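Local coordinates for protein endoglucanase (Clostridium thermocellum, PDB 2YIK) that probably hydrolyses beta-1,4-glucosidic bonds in cellulose, as a family 9 glycoside hydrolase that carries calcium and zinc ions, at residues Gln294-His297 and Tyr298-Glu301; Ser323-Ala326 and Cys327-Glu331; Ala330-Asn333 and Asp334-Lys338; Gln341-Glu344 and Asp345-Lys348; Asp360-Lys363 and Pro364-Asp367. All coordinates share one frame; numbering follows the deposited sequence.

All five contacts are local, i to i+3 or i+4 arrangements in one sector of a family 9 catalytic domain, whose fold is an (alpha/alpha)6 barrel. Contact 2 is the core member, with every touching residue buried and almost wholly backbone chemistry. Contact 3 continues the same helix, 322-336, toward the surface, where polar groups and a calcium ion replace the apolar packing. Contact 4 supplies E344 to that same ion, and one water is common to both contacts. Contacts 1 and 5 are helix starts with side-chain capping bonds, by N295 and D360. L299 of contact 1 packs on L329, I332 and F343, whereas contact 5 presses F361, W362 and I365 against contacts 2, 3 and 4.

Contact 1: residues Gln294-His297 and Tyr298-Glu301; sequences QNEH and YLDE
D300 N donates to E296 O at 2.9 Å with an N-H...O angle of 154°, a regular i to i+4 bond in the first turn of helix 296-305. The helix is opened by an asparagine N-cap: OD1 of N295 accepts from H297 N at 3.0 Å, closing an Asx turn, although the donor stands well above the plane of the amide. Beneath this cap the same residue meets the ring of Y298. Its CB lies 3.7 Å from Y298 CD2, and amide and ring planes are turned 68° apart, which excludes a parallel stack. A water 2.7 Å from Y298 OH also receives a weak bond from N295 ND2, tying the cap to the phenol. On the other side of the turn E296 and L299 run side by side, OE1 of E296 passing 3.8 Å from L299 CD2. The carboxylates of E296 and D300 both form salt bridges with NH2 of R346, which would offset the like charges of this pair. The imidazole of H297 swings toward the following turn because CG is anti to the backbone N (chi1 171°), and its NE2 is hydrogen-bonded to E256. E301, whose carboxylate is held by Y282 and K304, then lays its methylene over one face of that imidazole, a CH-pi contact with CG 4.1 Å from the H297 ring centroid.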
loop_
_atom_site.group_PDB
_atom_site.type_symbol
_atom_site.label_atom_id
_atom_site.label_comp_id
_atom_site.label_asym_id
_atom_site.label_seq_id
_atom_site.Cartn_x
_atom_site.Cartn_y
_atom_site.Cartn_z
ATOM N N GLN A 294 4.410 2.177 -22.761
ATOM C CA GLN A 294 4.660 1.165 -23.810
ATOM C C GLN A 294 6.113 1.236 -24.355
ATOM O O GLN A 294 6.429 0.772 -25.461
ATOM C CB GLN A 294 3.538 1.119 -24.918
ATOM C CG GLN A 294 2.163 0.781 -24.291
ATOM C CD GLN A 294 1.294 2.015 -24.173
ATOM O OE1 GLN A 294 0.551 2.357 -25.106
ATOM N NE2 GLN A 294 1.417 2.729 -23.050
ATOM N N ASN A 295 7.007 1.756 -23.505
ATOM C CA ASN A 295 8.444 1.821 -23.786
ATOM C C ASN A 295 8.994 0.399 -23.462
ATOM O O ASN A 295 9.050 -0.042 -22.281
ATOM C CB ASN A 295 9.137 2.862 -22.874
ATOM C CG ASN A 295 10.646 3.042 -23.185
ATOM O OD1 ASN A 295 11.322 2.151 -23.754
ATOM N ND2 ASN A 295 11.182 4.187 -22.779
ATOM N N GLU A 296 9.408 -0.294 -24.515
ATOM C CA GLU A 296 9.913 -1.635 -24.385
ATOM C C GLU A 296 11.027 -1.827 -23.367
ATOM O O GLU A 296 11.217 -2.929 -22.855
ATOM C CB GLU A 296 10.370 -2.147 -25.748
ATOM C CG GLU A 296 9.233 -2.393 -26.742
ATOM C CD GLU A 296 8.194 -3.393 -26.232
ATOM O OE1 GLU A 296 8.582 -4.364 -25.544
ATOM O OE2 GLU A 296 6.986 -3.219 -26.532
ATOM N N HIS A 297 11.769 -0.765 -23.085
ATOM C CA HIS A 297 12.864 -0.841 -22.125
ATOM C C HIS A 297 12.381 -1.319 -20.752
ATOM O O HIS A 297 13.055 -2.104 -20.083
ATOM C CB HIS A 297 13.525 0.531 -21.983
ATOM C CG HIS A 297 14.513 0.606 -20.865
ATOM N ND1 HIS A 297 15.720 -0.065 -20.885
ATOM C CD2 HIS A 297 14.466 1.249 -19.673
ATOM C CE1 HIS A 297 16.368 0.163 -19.760
ATOM N NE2 HIS A 297 15.629 0.957 -19.006
ATOM N N TYR A 298 11.215 -0.835 -20.337
ATOM C CA TYR A 298 10.659 -1.219 -19.049
ATOM C C TYR A 298 10.280 -2.686 -19.020
ATOM O O TYR A 298 10.509 -3.369 -18.020
ATOM C CB TYR A 298 9.447 -0.351 -18.715
ATOM C CG TYR A 298 9.830 1.086 -18.481
ATOM C CD1 TYR A 298 10.749 1.423 -17.489
ATOM C CD2 TYR A 298 9.293 2.111 -19.262
ATOM C CE1 TYR A 298 11.132 2.746 -17.279
ATOM C CE2 TYR A 298 9.663 3.436 -19.061
ATOM C CZ TYR A 298 10.583 3.747 -18.068
ATOM O OH TYR A 298 10.947 5.056 -17.872
ATOM N N LEU A 299 9.705 -3.178 -20.112
ATOM C CA LEU A 299 9.326 -4.579 -20.158
ATOM C C LEU A 299 10.591 -5.433 -20.122
ATOM O O LEU A 299 10.602 -6.508 -19.515
ATOM C CB LEU A 299 8.525 -4.887 -21.422
ATOM C CG LEU A 299 7.805 -6.242 -21.395
ATOM C CD1 LEU A 299 6.773 -6.276 -20.253
ATOM C CD2 LEU A 299 7.124 -6.468 -22.746
ATOM N N ASP A 300 11.658 -4.948 -20.764
ATOM C CA ASP A 300 12.930 -5.668 -20.780
ATOM C C ASP A 300 13.512 -5.731 -19.371
ATOM O O ASP A 300 14.123 -6.727 -18.985
ATOM C CB ASP A 300 13.955 -4.985 -21.695
ATOM C CG ASP A 300 13.649 -5.172 -23.171
ATOM O OD1 ASP A 300 12.983 -6.163 -23.529
ATOM O OD2 ASP A 300 14.097 -4.331 -23.980
ATOM N N GLU A 301 13.342 -4.656 -18.607
ATOM C CA GLU A 301 13.848 -4.638 -17.244
ATOM C C GLU A 301 13.018 -5.577 -16.374
ATOM O O GLU A 301 13.555 -6.261 -15.504
ATOM C CB GLU A 301 13.817 -3.219 -16.672
ATOM C CG GLU A 301 14.936 -2.322 -17.200
ATOM C CD GLU A 301 16.315 -2.900 -16.933
ATOM O OE1 GLU A 301 16.710 -3.026 -15.754
ATOM O OE2 GLU A 301 17.004 -3.244 -17.909
HETATM O O HOH W 1 11.236 6.367 -20.210
#

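Contact 2: residues Ser323-Ala326 and Cys327-Glu331; sequences SGTA and CILAE
The shortest and straightest backbone bond here joins T325 and L329, a full turn apart on helix 322-336 in a family 9 domain, whose fold is an (alpha/alpha)6 barrel. L329 N reaches T325 O at 2.9 Å with an N-H...O angle of 172°. The neighbouring bonds are similar but more bent: A330 N to A326 O is 3.0 Å at 146°, and C327 N to S323 O stretches to 3.2 Å. Close packing therefore belongs to the backbone and the atoms next to it, such as I328 CG1, which sits 3.3 Å from G324 O; CG1 lies beside the backbone N of I328 (chi1 -54°), and this turns it back along the helix.

Farther out along the side chains the contact is looser. T325 and L329 lie side by side and point the same way, but they meet only through methyl groups. None of the touching residues faces solvent, since the diverging side chains are taken up by other helices: T325 and I328 by helix 279-293, C327 by W136 and I365. T325 OG1 turns to V321 O, which leaves the methyl branch for the leucine, CG2 of T325 standing 4.1 Å from L329 CD1.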
loop_
_atom_site.group_PDB
_atom_site.type_symbol
_atom_site.label_atom_id
_atom_site.label_comp_id
_atom_site.label_asym_id
_atom_site.label_seq_id
_atom_site.Cartn_x
_atom_site.Cartn_y
_atom_site.Cartn_z
ATOM N N SER A 323 3.325 -11.295 -6.618
ATOM C CA SER A 323 2.025 -11.692 -7.142
ATOM C C SER A 323 1.335 -10.540 -7.855
ATOM O O SER A 323 0.690 -10.743 -8.873
ATOM C CB SER A 323 1.126 -12.267 -6.034
ATOM O OG SER A 323 0.987 -11.379 -4.947
ATOM N N GLY A 324 1.476 -9.331 -7.323
ATOM C CA GLY A 324 0.876 -8.179 -7.972
ATOM C C GLY A 324 1.575 -7.960 -9.305
ATOM O O GLY A 324 0.939 -7.672 -10.322
ATOM N N THR A 325 2.896 -8.109 -9.293
ATOM C CA THR A 325 3.701 -7.942 -10.496
ATOM C C THR A 325 3.227 -8.924 -11.565
ATOM O O THR A 325 3.001 -8.541 -12.710
ATOM C CB THR A 325 5.208 -8.181 -10.193
ATOM O OG1 THR A 325 5.672 -7.192 -9.267
ATOM C CG2 THR A 325 6.041 -8.091 -11.458
ATOM N N ALA A 326 3.064 -10.187 -11.185
ATOM C CA ALA A 326 2.620 -11.206 -12.128
ATOM C C ALA A 326 1.297 -10.817 -12.768
ATOM O O ALA A 326 1.106 -11.030 -13.958
ATOM C CB ALA A 326 2.485 -12.557 -11.436
ATOM N N CYS A 327 0.390 -10.246 -11.978
ATOM C CA CYS A 327 -0.910 -9.823 -12.491
ATOM C C CYS A 327 -0.757 -8.748 -13.567
ATOM O O CYS A 327 -1.402 -8.807 -14.614
ATOM C CB CYS A 327 -1.787 -9.268 -11.360
ATOM S SG CYS A 327 -2.451 -10.494 -10.215
ATOM N N ILE A 328 0.102 -7.769 -13.309
ATOM C CA ILE A 328 0.290 -6.689 -14.260
ATOM C C ILE A 328 0.951 -7.177 -15.547
ATOM O O ILE A 328 0.532 -6.796 -16.642
ATOM C CB ILE A 328 1.102 -5.531 -13.634
ATOM C CG1 ILE A 328 0.429 -5.088 -12.330
ATOM C CG2 ILE A 328 1.189 -4.353 -14.619
ATOM C CD1 ILE A 328 -1.019 -4.725 -12.494
ATOM N N LEU A 329 1.970 -8.022 -15.417
ATOM C CA LEU A 329 2.642 -8.566 -16.588
ATOM C C LEU A 329 1.646 -9.391 -17.406
ATOM O O LEU A 329 1.701 -9.409 -18.630
ATOM C CB LEU A 329 3.842 -9.428 -16.172
ATOM C CG LEU A 329 5.064 -8.645 -15.672
ATOM C CD1 LEU A 329 6.160 -9.605 -15.233
ATOM C CD2 LEU A 329 5.578 -7.740 -16.784
ATOM N N ALA A 330 0.722 -10.063 -16.731
ATOM C CA ALA A 330 -0.268 -10.861 -17.438
ATOM C C ALA A 330 -1.260 -9.955 -18.171
ATOM O O ALA A 330 -1.666 -10.256 -19.296
ATOM C CB ALA A 330 -1.000 -11.776 -16.469
ATOM N N GLU A 331 -1.655 -8.854 -17.535
ATOM C CA GLU A 331 -2.585 -7.920 -18.163
ATOM C C GLU A 331 -1.890 -7.265 -19.354
ATOM O O GLU A 331 -2.517 -6.992 -20.364
ATOM C CB GLU A 331 -3.049 -6.857 -17.159
ATOM C CG GLU A 331 -3.861 -7.434 -16.008
ATOM C CD GLU A 331 -4.302 -6.400 -14.978
ATOM O OE1 GLU A 331 -4.318 -5.189 -15.276
ATOM O OE2 GLU A 331 -4.646 -6.814 -13.853
#

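Contact 3: residues Ala330-Asn333 and Asp334-Lys338; sequences AEIN and DLYDK. With CA (calcium ion), chain B.
N333 and D337 are joined first through the backbone, D337 N donating to N333 O at 2.8 Å. The bonds before it are straighter, with D334 N 2.9 Å from A330 O and Y336 N 3.0 Å from I332 O. Apolar contact is slight by comparison, the nearest being I332 CG2 to Y336 CD2 at 4.4 Å.

Metal binding takes over where the chain leaves helix 322-336: D337 abandons helical geometry (phi -146°), and this helix end becomes part of a calcium site. D337 grips the ion twice, by its carbonyl O at 2.4 Å and by OD2 at 2.6 Å, and S340 and E344 bind it too. The amide of N333, set 80° from the carboxylate plane of D337, also meets the ion. The atom modelled there is ND2, at 2.5 Å; an amide normally binds through oxygen, so the assignment of its two ends is doubtful. D337 OD2 additionally accepts from F343 N.

Among the water and charge interactions, a calcium-bound water donates to K338 O at 2.8 Å. K338 NZ forms a long salt bridge with D334 OD1, whereas D334 OD2 takes the indole N-H of W362.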
loop_
_atom_site.group_PDB
_atom_site.type_symbol
_atom_site.label_atom_id
_atom_site.label_comp_id
_atom_site.label_asym_id
_atom_site.label_seq_id
_atom_site.Cartn_x
_atom_site.Cartn_y
_atom_site.Cartn_z
ATOM N N ALA A 330 0.722 -10.063 -16.731
ATOM C CA ALA A 330 -0.268 -10.861 -17.438
ATOM C C ALA A 330 -1.260 -9.955 -18.171
ATOM O O ALA A 330 -1.666 -10.256 -19.296
ATOM C CB ALA A 330 -1.000 -11.776 -16.469
ATOM N N GLU A 331 -1.655 -8.854 -17.535
ATOM C CA GLU A 331 -2.585 -7.920 -18.163
ATOM C C GLU A 331 -1.890 -7.265 -19.354
ATOM O O GLU A 331 -2.517 -6.992 -20.364
ATOM C CB GLU A 331 -3.049 -6.857 -17.159
ATOM C CG GLU A 331 -3.861 -7.434 -16.008
ATOM C CD GLU A 331 -4.302 -6.400 -14.978
ATOM O OE1 GLU A 331 -4.318 -5.189 -15.276
ATOM O OE2 GLU A 331 -4.646 -6.814 -13.853
ATOM N N ILE A 332 -0.590 -7.024 -19.227
ATOM C CA ILE A 332 0.192 -6.425 -20.299
ATOM C C ILE A 332 0.204 -7.387 -21.487
ATOM O O ILE A 332 0.044 -6.981 -22.640
ATOM C CB ILE A 332 1.638 -6.147 -19.819
ATOM C CG1 ILE A 332 1.648 -4.873 -18.968
ATOM C CG2 ILE A 332 2.597 -6.058 -21.006
ATOM C CD1 ILE A 332 2.940 -4.641 -18.228
ATOM N N ASN A 333 0.378 -8.670 -21.190
ATOM C CA ASN A 333 0.399 -9.677 -22.230
ATOM C C ASN A 333 -0.951 -9.783 -22.926
ATOM O O ASN A 333 -1.009 -9.926 -24.146
ATOM C CB ASN A 333 0.765 -11.044 -21.662
ATOM C CG ASN A 333 0.734 -12.116 -22.719
ATOM O OD1 ASN A 333 -0.139 -12.986 -22.729
ATOM N ND2 ASN A 333 1.680 -12.042 -23.634
ATOM N N ASP A 334 -2.030 -9.725 -22.150
ATOM C CA ASP A 334 -3.377 -9.817 -22.709
ATOM C C ASP A 334 -3.673 -8.634 -23.617
ATOM O O ASP A 334 -4.276 -8.785 -24.677
ATOM C CB ASP A 334 -4.434 -9.854 -21.599
ATOM C CG ASP A 334 -4.485 -11.192 -20.868
ATOM O OD1 ASP A 334 -3.929 -12.190 -21.376
ATOM O OD2 ASP A 334 -5.106 -11.242 -19.782
ATOM N N LEU A 335 -3.235 -7.461 -23.180
ATOM C CA LEU A 335 -3.440 -6.206 -23.889
ATOM C C LEU A 335 -2.675 -6.059 -25.206
ATOM O O LEU A 335 -3.233 -5.635 -26.223
ATOM C CB LEU A 335 -3.021 -5.059 -22.966
ATOM C CG LEU A 335 -3.949 -3.924 -22.535
ATOM C CD1 LEU A 335 -5.389 -4.383 -22.431
ATOM C CD2 LEU A 335 -3.434 -3.399 -21.200
ATOM N N TYR A 336 -1.399 -6.428 -25.172
ATOM C CA TYR A 336 -0.512 -6.255 -26.307
ATOM C C TYR A 336 0.092 -7.466 -27.003
ATOM O O TYR A 336 0.697 -7.315 -28.058
ATOM C CB TYR A 336 0.623 -5.331 -25.865
ATOM C CG TYR A 336 0.125 -4.026 -25.301
ATOM C CD1 TYR A 336 -0.493 -3.089 -26.125
ATOM C CD2 TYR A 336 0.239 -3.734 -23.940
ATOM C CE1 TYR A 336 -0.989 -1.893 -25.618
ATOM C CE2 TYR A 336 -0.255 -2.531 -23.417
ATOM C CZ TYR A 336 -0.867 -1.613 -24.269
ATOM O OH TYR A 336 -1.339 -0.409 -23.781
ATOM N N ASP A 337 -0.055 -8.659 -26.443
ATOM C CA ASP A 337 0.543 -9.833 -27.064
ATOM C C ASP A 337 -0.314 -11.089 -26.860
ATOM O O ASP A 337 0.189 -12.194 -26.821
ATOM C CB ASP A 337 1.943 -10.025 -26.471
ATOM C CG ASP A 337 2.805 -10.978 -27.273
ATOM O OD1 ASP A 337 2.896 -10.824 -28.510
ATOM O OD2 ASP A 337 3.415 -11.874 -26.657
ATOM N N LYS A 338 -1.621 -10.905 -26.764
ATOM C CA LYS A 338 -2.563 -12.003 -26.537
ATOM C C LYS A 338 -2.445 -13.215 -27.466
ATOM O O LYS A 338 -2.376 -14.355 -26.999
ATOM C CB LYS A 338 -3.993 -11.449 -26.606
ATOM C CG LYS A 338 -5.117 -12.469 -26.440
ATOM C CD LYS A 338 -5.376 -12.802 -24.982
ATOM C CE LYS A 338 -6.870 -13.063 -24.759
ATOM N NZ LYS A 338 -7.195 -13.293 -23.317
HETATM CA CA CA B . 1.756 -13.627 -25.610
HETATM O O HOH W 2 -1.492 -13.057 -20.127
HETATM O O HOH W 3 -0.468 -14.942 -25.098
#

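Contact 4: residues Gln341-Glu344 and Asp345-Lys348; sequences QNFE and DRYK. With CA (calcium ion), chain B.
The first turn of helix 342-350, with Q341 at the N-cap position, contributes to a calcium site through E344. The E344 carboxylate is bidentate, OE1 and OE2 each 2.7 Å from the ion, and the bend of the chain at chi2 (81°) folds the group back to reach it; D337, S340, N333 and a water complete the site. The turn that carries E344 is held by successive backbone bonds. D345 N to Q341 O is the shortest and straightest of them, 2.8 Å with an N-H...O angle of 166°, the donor lying nearly along the C=O axis. On the flank of D345 a polar cluster forms around the NZ of K348. This NZ makes a weak hydrogen bond, part of a salt bridge, to D345 OD1 at 3.2 Å. A water 2.6 Å from Q341 NE2 accepts from that amide and also from K348 NZ, at 3.1 Å. NZ is also hydrogen-bonded to the carbonyls of Q355 and E357, so several oxygens probably share its charge. On another flank F343 and R346 run side by side in the same direction. NH1 of R346 comes 3.7 Å from F343 CE1, but ring and guanidinium planes are 85° apart, so this is no parallel stack; NH2 is the end that forms salt bridges to the acids of helix 296-305. F343 packs on L299 and F303 of that helix and on I332, N333 and Y336 of helix 322-336, while F361, from the loop leading to helix 363-373, touches F343, E344 and Y347.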
loop_
_atom_site.group_PDB
_atom_site.type_symbol
_atom_site.label_atom_id
_atom_site.label_comp_id
_atom_site.label_asym_id
_atom_site.label_seq_id
_atom_site.Cartn_x
_atom_site.Cartn_y
_atom_site.Cartn_z
ATOM N N GLN A 341 3.465 -15.596 -29.133
ATOM C CA GLN A 341 4.385 -15.965 -28.052
ATOM C C GLN A 341 5.573 -15.014 -27.880
ATOM O O GLN A 341 6.526 -15.333 -27.166
ATOM C CB GLN A 341 4.919 -17.382 -28.281
ATOM C CG GLN A 341 3.936 -18.502 -27.985
ATOM C CD GLN A 341 3.538 -18.556 -26.519
ATOM O OE1 GLN A 341 2.432 -18.177 -26.153
ATOM N NE2 GLN A 341 4.449 -19.018 -25.673
ATOM N N ASN A 342 5.511 -13.847 -28.517
ATOM C CA ASN A 342 6.603 -12.881 -28.430
ATOM C C ASN A 342 7.050 -12.508 -27.025
ATOM O O ASN A 342 8.236 -12.610 -26.716
ATOM C CB ASN A 342 6.262 -11.607 -29.211
ATOM C CG ASN A 342 6.430 -11.788 -30.705
ATOM O OD1 ASN A 342 5.453 -11.786 -31.456
ATOM N ND2 ASN A 342 7.676 -11.966 -31.143
ATOM N N PHE A 343 6.120 -12.071 -26.180
ATOM C CA PHE A 343 6.471 -11.685 -24.813
ATOM C C PHE A 343 6.999 -12.883 -24.024
ATOM O O PHE A 343 7.976 -12.768 -23.288
ATOM C CB PHE A 343 5.257 -11.077 -24.091
ATOM C CG PHE A 343 4.908 -9.668 -24.527
ATOM C CD1 PHE A 343 5.447 -9.114 -25.691
ATOM C CD2 PHE A 343 4.003 -8.909 -23.784
ATOM C CE1 PHE A 343 5.082 -7.824 -26.109
ATOM C CE2 PHE A 343 3.631 -7.621 -24.189
ATOM C CZ PHE A 343 4.172 -7.077 -25.353
ATOM N N GLU A 344 6.354 -14.035 -24.181
ATOM C CA GLU A 344 6.786 -15.234 -23.474
ATOM C C GLU A 344 8.207 -15.629 -23.870
ATOM O O GLU A 344 9.041 -15.933 -23.014
ATOM C CB GLU A 344 5.845 -16.415 -23.752
ATOM C CG GLU A 344 4.462 -16.289 -23.139
ATOM C CD GLU A 344 3.554 -15.417 -23.961
ATOM O OE1 GLU A 344 4.046 -14.801 -24.936
ATOM O OE2 GLU A 344 2.355 -15.340 -23.632
ATOM N N ASP A 345 8.481 -15.629 -25.170
ATOM C CA ASP A 345 9.802 -15.999 -25.645
ATOM C C ASP A 345 10.857 -14.966 -25.281
ATOM O O ASP A 345 12.012 -15.320 -25.050
ATOM C CB ASP A 345 9.774 -16.247 -27.155
ATOM C CG ASP A 345 8.967 -17.475 -27.515
ATOM O OD1 ASP A 345 8.730 -18.311 -26.610
ATOM O OD2 ASP A 345 8.577 -17.617 -28.697
ATOM N N ARG A 346 10.465 -13.696 -25.227
ATOM C CA ARG A 346 11.393 -12.635 -24.841
ATOM C C ARG A 346 11.727 -12.823 -23.362
ATOM O O ARG A 346 12.881 -12.670 -22.941
ATOM C CB ARG A 346 10.765 -11.250 -25.059
ATOM C CG ARG A 346 10.897 -10.698 -26.487
ATOM C CD ARG A 346 10.087 -9.409 -26.663
ATOM N NE ARG A 346 10.544 -8.314 -25.802
ATOM C CZ ARG A 346 9.862 -7.188 -25.597
ATOM N NH1 ARG A 346 8.689 -7.004 -26.187
ATOM N NH2 ARG A 346 10.350 -6.242 -24.798
ATOM N N TYR A 347 10.715 -13.159 -22.568
ATOM C CA TYR A 347 10.945 -13.372 -21.146
ATOM C C TYR A 347 11.879 -14.565 -20.906
ATOM O O TYR A 347 12.770 -14.503 -20.058
ATOM C CB TYR A 347 9.627 -13.584 -20.399
ATOM C CG TYR A 347 9.861 -14.039 -18.974
ATOM C CD1 TYR A 347 10.603 -13.259 -18.087
ATOM C CD2 TYR A 347 9.420 -15.291 -18.542
ATOM C CE1 TYR A 347 10.910 -13.716 -16.806
ATOM C CE2 TYR A 347 9.719 -15.759 -17.264
ATOM C CZ TYR A 347 10.468 -14.967 -16.403
ATOM O OH TYR A 347 10.781 -15.437 -15.151
ATOM N N LYS A 348 11.680 -15.650 -21.648
ATOM C CA LYS A 348 12.541 -16.819 -21.490
ATOM C C LYS A 348 13.989 -16.459 -21.815
ATOM O O LYS A 348 14.909 -16.852 -21.094
ATOM C CB LYS A 348 12.074 -17.958 -22.390
ATOM C CG LYS A 348 10.759 -18.572 -21.960
ATOM C CD LYS A 348 10.333 -19.663 -22.924
ATOM C CE LYS A 348 8.955 -19.389 -23.480
ATOM N NZ LYS A 348 8.446 -20.487 -24.335
HETATM CA CA CA B . 1.756 -13.627 -25.610
HETATM O O HOH W 4 6.417 -20.414 -26.625
HETATM O O HOH W 3 -0.468 -14.942 -25.098
#

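Contact 5: residues Asp360-Lys363 and Pro364-Asp367; sequences DFWK and PIQD
K363 NZ and D367 OD1 form a salt bridge at 3.5 Å across the opening turn of helix 363-373, which an Asx turn at D360 and a type I beta turn from D360 to K363 lead into. A water bridges the two: it is 2.9 Å from K363 NZ and donates to D367 OD1 at 2.5 Å. The lysine reaches its partner because CG is anti to the backbone N (chi1 -174°) and the chain then bends at chi2, bringing CE to 3.3 Å from OD1 of D367.

Behind this pair stand the backbone bonds. D367 N donates to K363 O at 2.9 Å. W362 O accepts from Q366 N at 2.9 Å, in the carbonyl plane, and more weakly from I365 N. P364, which has no N-H to give, lies between these residues with its CD 3.1 Å from D360 O. The indole of W362 meets I365 at its edge and packs on A330 of helix 322-336, its NE1 taken up by D334. Further back, K363 N bonds to D360 O, and the D360 carboxylate accepts from the chain ahead: OD1 of D360 takes W362 N at 3.0 Å on its anti side, 27° out of the carboxylate plane.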
loop_
_atom_site.group_PDB
_atom_site.type_symbol
_atom_site.label_atom_id
_atom_site.label_comp_id
_atom_site.label_asym_id
_atom_site.label_seq_id
_atom_site.Cartn_x
_atom_site.Cartn_y
_atom_site.Cartn_z
ATOM N N ASP A 360 3.110 -19.023 -19.213
ATOM C CA ASP A 360 1.778 -18.459 -19.374
ATOM C C ASP A 360 1.727 -17.452 -18.240
ATOM O O ASP A 360 1.702 -17.822 -17.064
ATOM C CB ASP A 360 0.691 -19.532 -19.217
ATOM C CG ASP A 360 -0.727 -18.955 -19.269
ATOM O OD1 ASP A 360 -0.930 -17.771 -18.921
ATOM O OD2 ASP A 360 -1.658 -19.698 -19.642
ATOM N N PHE A 361 1.729 -16.175 -18.596
ATOM C CA PHE A 361 1.744 -15.120 -17.598
ATOM C C PHE A 361 0.693 -15.196 -16.489
ATOM O O PHE A 361 0.968 -14.777 -15.371
ATOM C CB PHE A 361 1.757 -13.753 -18.299
ATOM C CG PHE A 361 3.082 -13.440 -18.965
ATOM C CD1 PHE A 361 4.227 -13.234 -18.196
ATOM C CD2 PHE A 361 3.200 -13.417 -20.356
ATOM C CE1 PHE A 361 5.469 -13.016 -18.800
ATOM C CE2 PHE A 361 4.442 -13.198 -20.970
ATOM C CZ PHE A 361 5.576 -12.998 -20.188
ATOM N N TRP A 362 -0.485 -15.744 -16.771
ATOM C CA TRP A 362 -1.512 -15.876 -15.732
ATOM C C TRP A 362 -1.351 -17.146 -14.882
ATOM O O TRP A 362 -1.912 -17.237 -13.787
ATOM C CB TRP A 362 -2.919 -15.888 -16.340
ATOM C CG TRP A 362 -3.499 -14.534 -16.618
ATOM C CD1 TRP A 362 -3.898 -14.053 -17.832
ATOM C CD2 TRP A 362 -3.772 -13.493 -15.665
ATOM N NE1 TRP A 362 -4.399 -12.782 -17.696
ATOM C CE2 TRP A 362 -4.332 -12.408 -16.375
ATOM C CE3 TRP A 362 -3.589 -13.365 -14.278
ATOM C CZ2 TRP A 362 -4.722 -11.217 -15.757
ATOM C CZ3 TRP A 362 -3.975 -12.174 -13.654
ATOM C CH2 TRP A 362 -4.533 -11.117 -14.398
ATOM N N LYS A 363 -0.591 -18.120 -15.379
ATOM C CA LYS A 363 -0.411 -19.388 -14.674
ATOM C C LYS A 363 0.121 -19.256 -13.246
ATOM O O LYS A 363 -0.379 -19.919 -12.337
ATOM C CB LYS A 363 0.477 -20.335 -15.500
ATOM C CG LYS A 363 0.610 -21.743 -14.936
ATOM C CD LYS A 363 -0.751 -22.357 -14.637
ATOM C CE LYS A 363 -0.644 -23.838 -14.273
ATOM N NZ LYS A 363 -2.005 -24.414 -14.068
ATOM N N PRO A 364 1.132 -18.402 -13.019
ATOM C CA PRO A 364 1.619 -18.294 -11.640
ATOM C C PRO A 364 0.540 -17.837 -10.656
ATOM O O PRO A 364 0.539 -18.240 -9.490
ATOM C CB PRO A 364 2.759 -17.287 -11.757
ATOM C CG PRO A 364 3.285 -17.548 -13.136
ATOM C CD PRO A 364 2.008 -17.657 -13.941
ATOM N N ILE A 365 -0.375 -16.996 -11.128
ATOM C CA ILE A 365 -1.447 -16.500 -10.279
ATOM C C ILE A 365 -2.567 -17.533 -10.170
ATOM O O ILE A 365 -3.263 -17.597 -9.159
ATOM C CB ILE A 365 -1.983 -15.141 -10.812
ATOM C CG1 ILE A 365 -1.040 -14.009 -10.372
ATOM C CG2 ILE A 365 -3.413 -14.900 -10.335
ATOM C CD1 ILE A 365 -0.929 -13.852 -8.860
ATOM N N GLN A 366 -2.733 -18.353 -11.204
ATOM C CA GLN A 366 -3.756 -19.386 -11.148
ATOM C C GLN A 366 -3.304 -20.387 -10.082
ATOM O O GLN A 366 -4.119 -20.924 -9.329
ATOM C CB GLN A 366 -3.917 -20.085 -12.502
ATOM C CG GLN A 366 -5.024 -21.133 -12.502
ATOM C CD GLN A 366 -5.120 -21.914 -13.806
ATOM O OE1 GLN A 366 -5.837 -22.911 -13.890
ATOM N NE2 GLN A 366 -4.401 -21.465 -14.825
ATOM N N ASP A 367 -1.995 -20.627 -10.021
ATOM C CA ASP A 367 -1.423 -21.539 -9.031
ATOM C C ASP A 367 -1.570 -20.962 -7.624
ATOM O O ASP A 367 -1.864 -21.682 -6.673
ATOM C CB ASP A 367 0.061 -21.783 -9.312
ATOM C CG ASP A 367 0.290 -22.683 -10.508
ATOM O OD1 ASP A 367 -0.703 -23.170 -11.089
ATOM O OD2 ASP A 367 1.463 -22.909 -10.867
HETATM O O HOH W 5 -3.126 -23.861 -11.474
#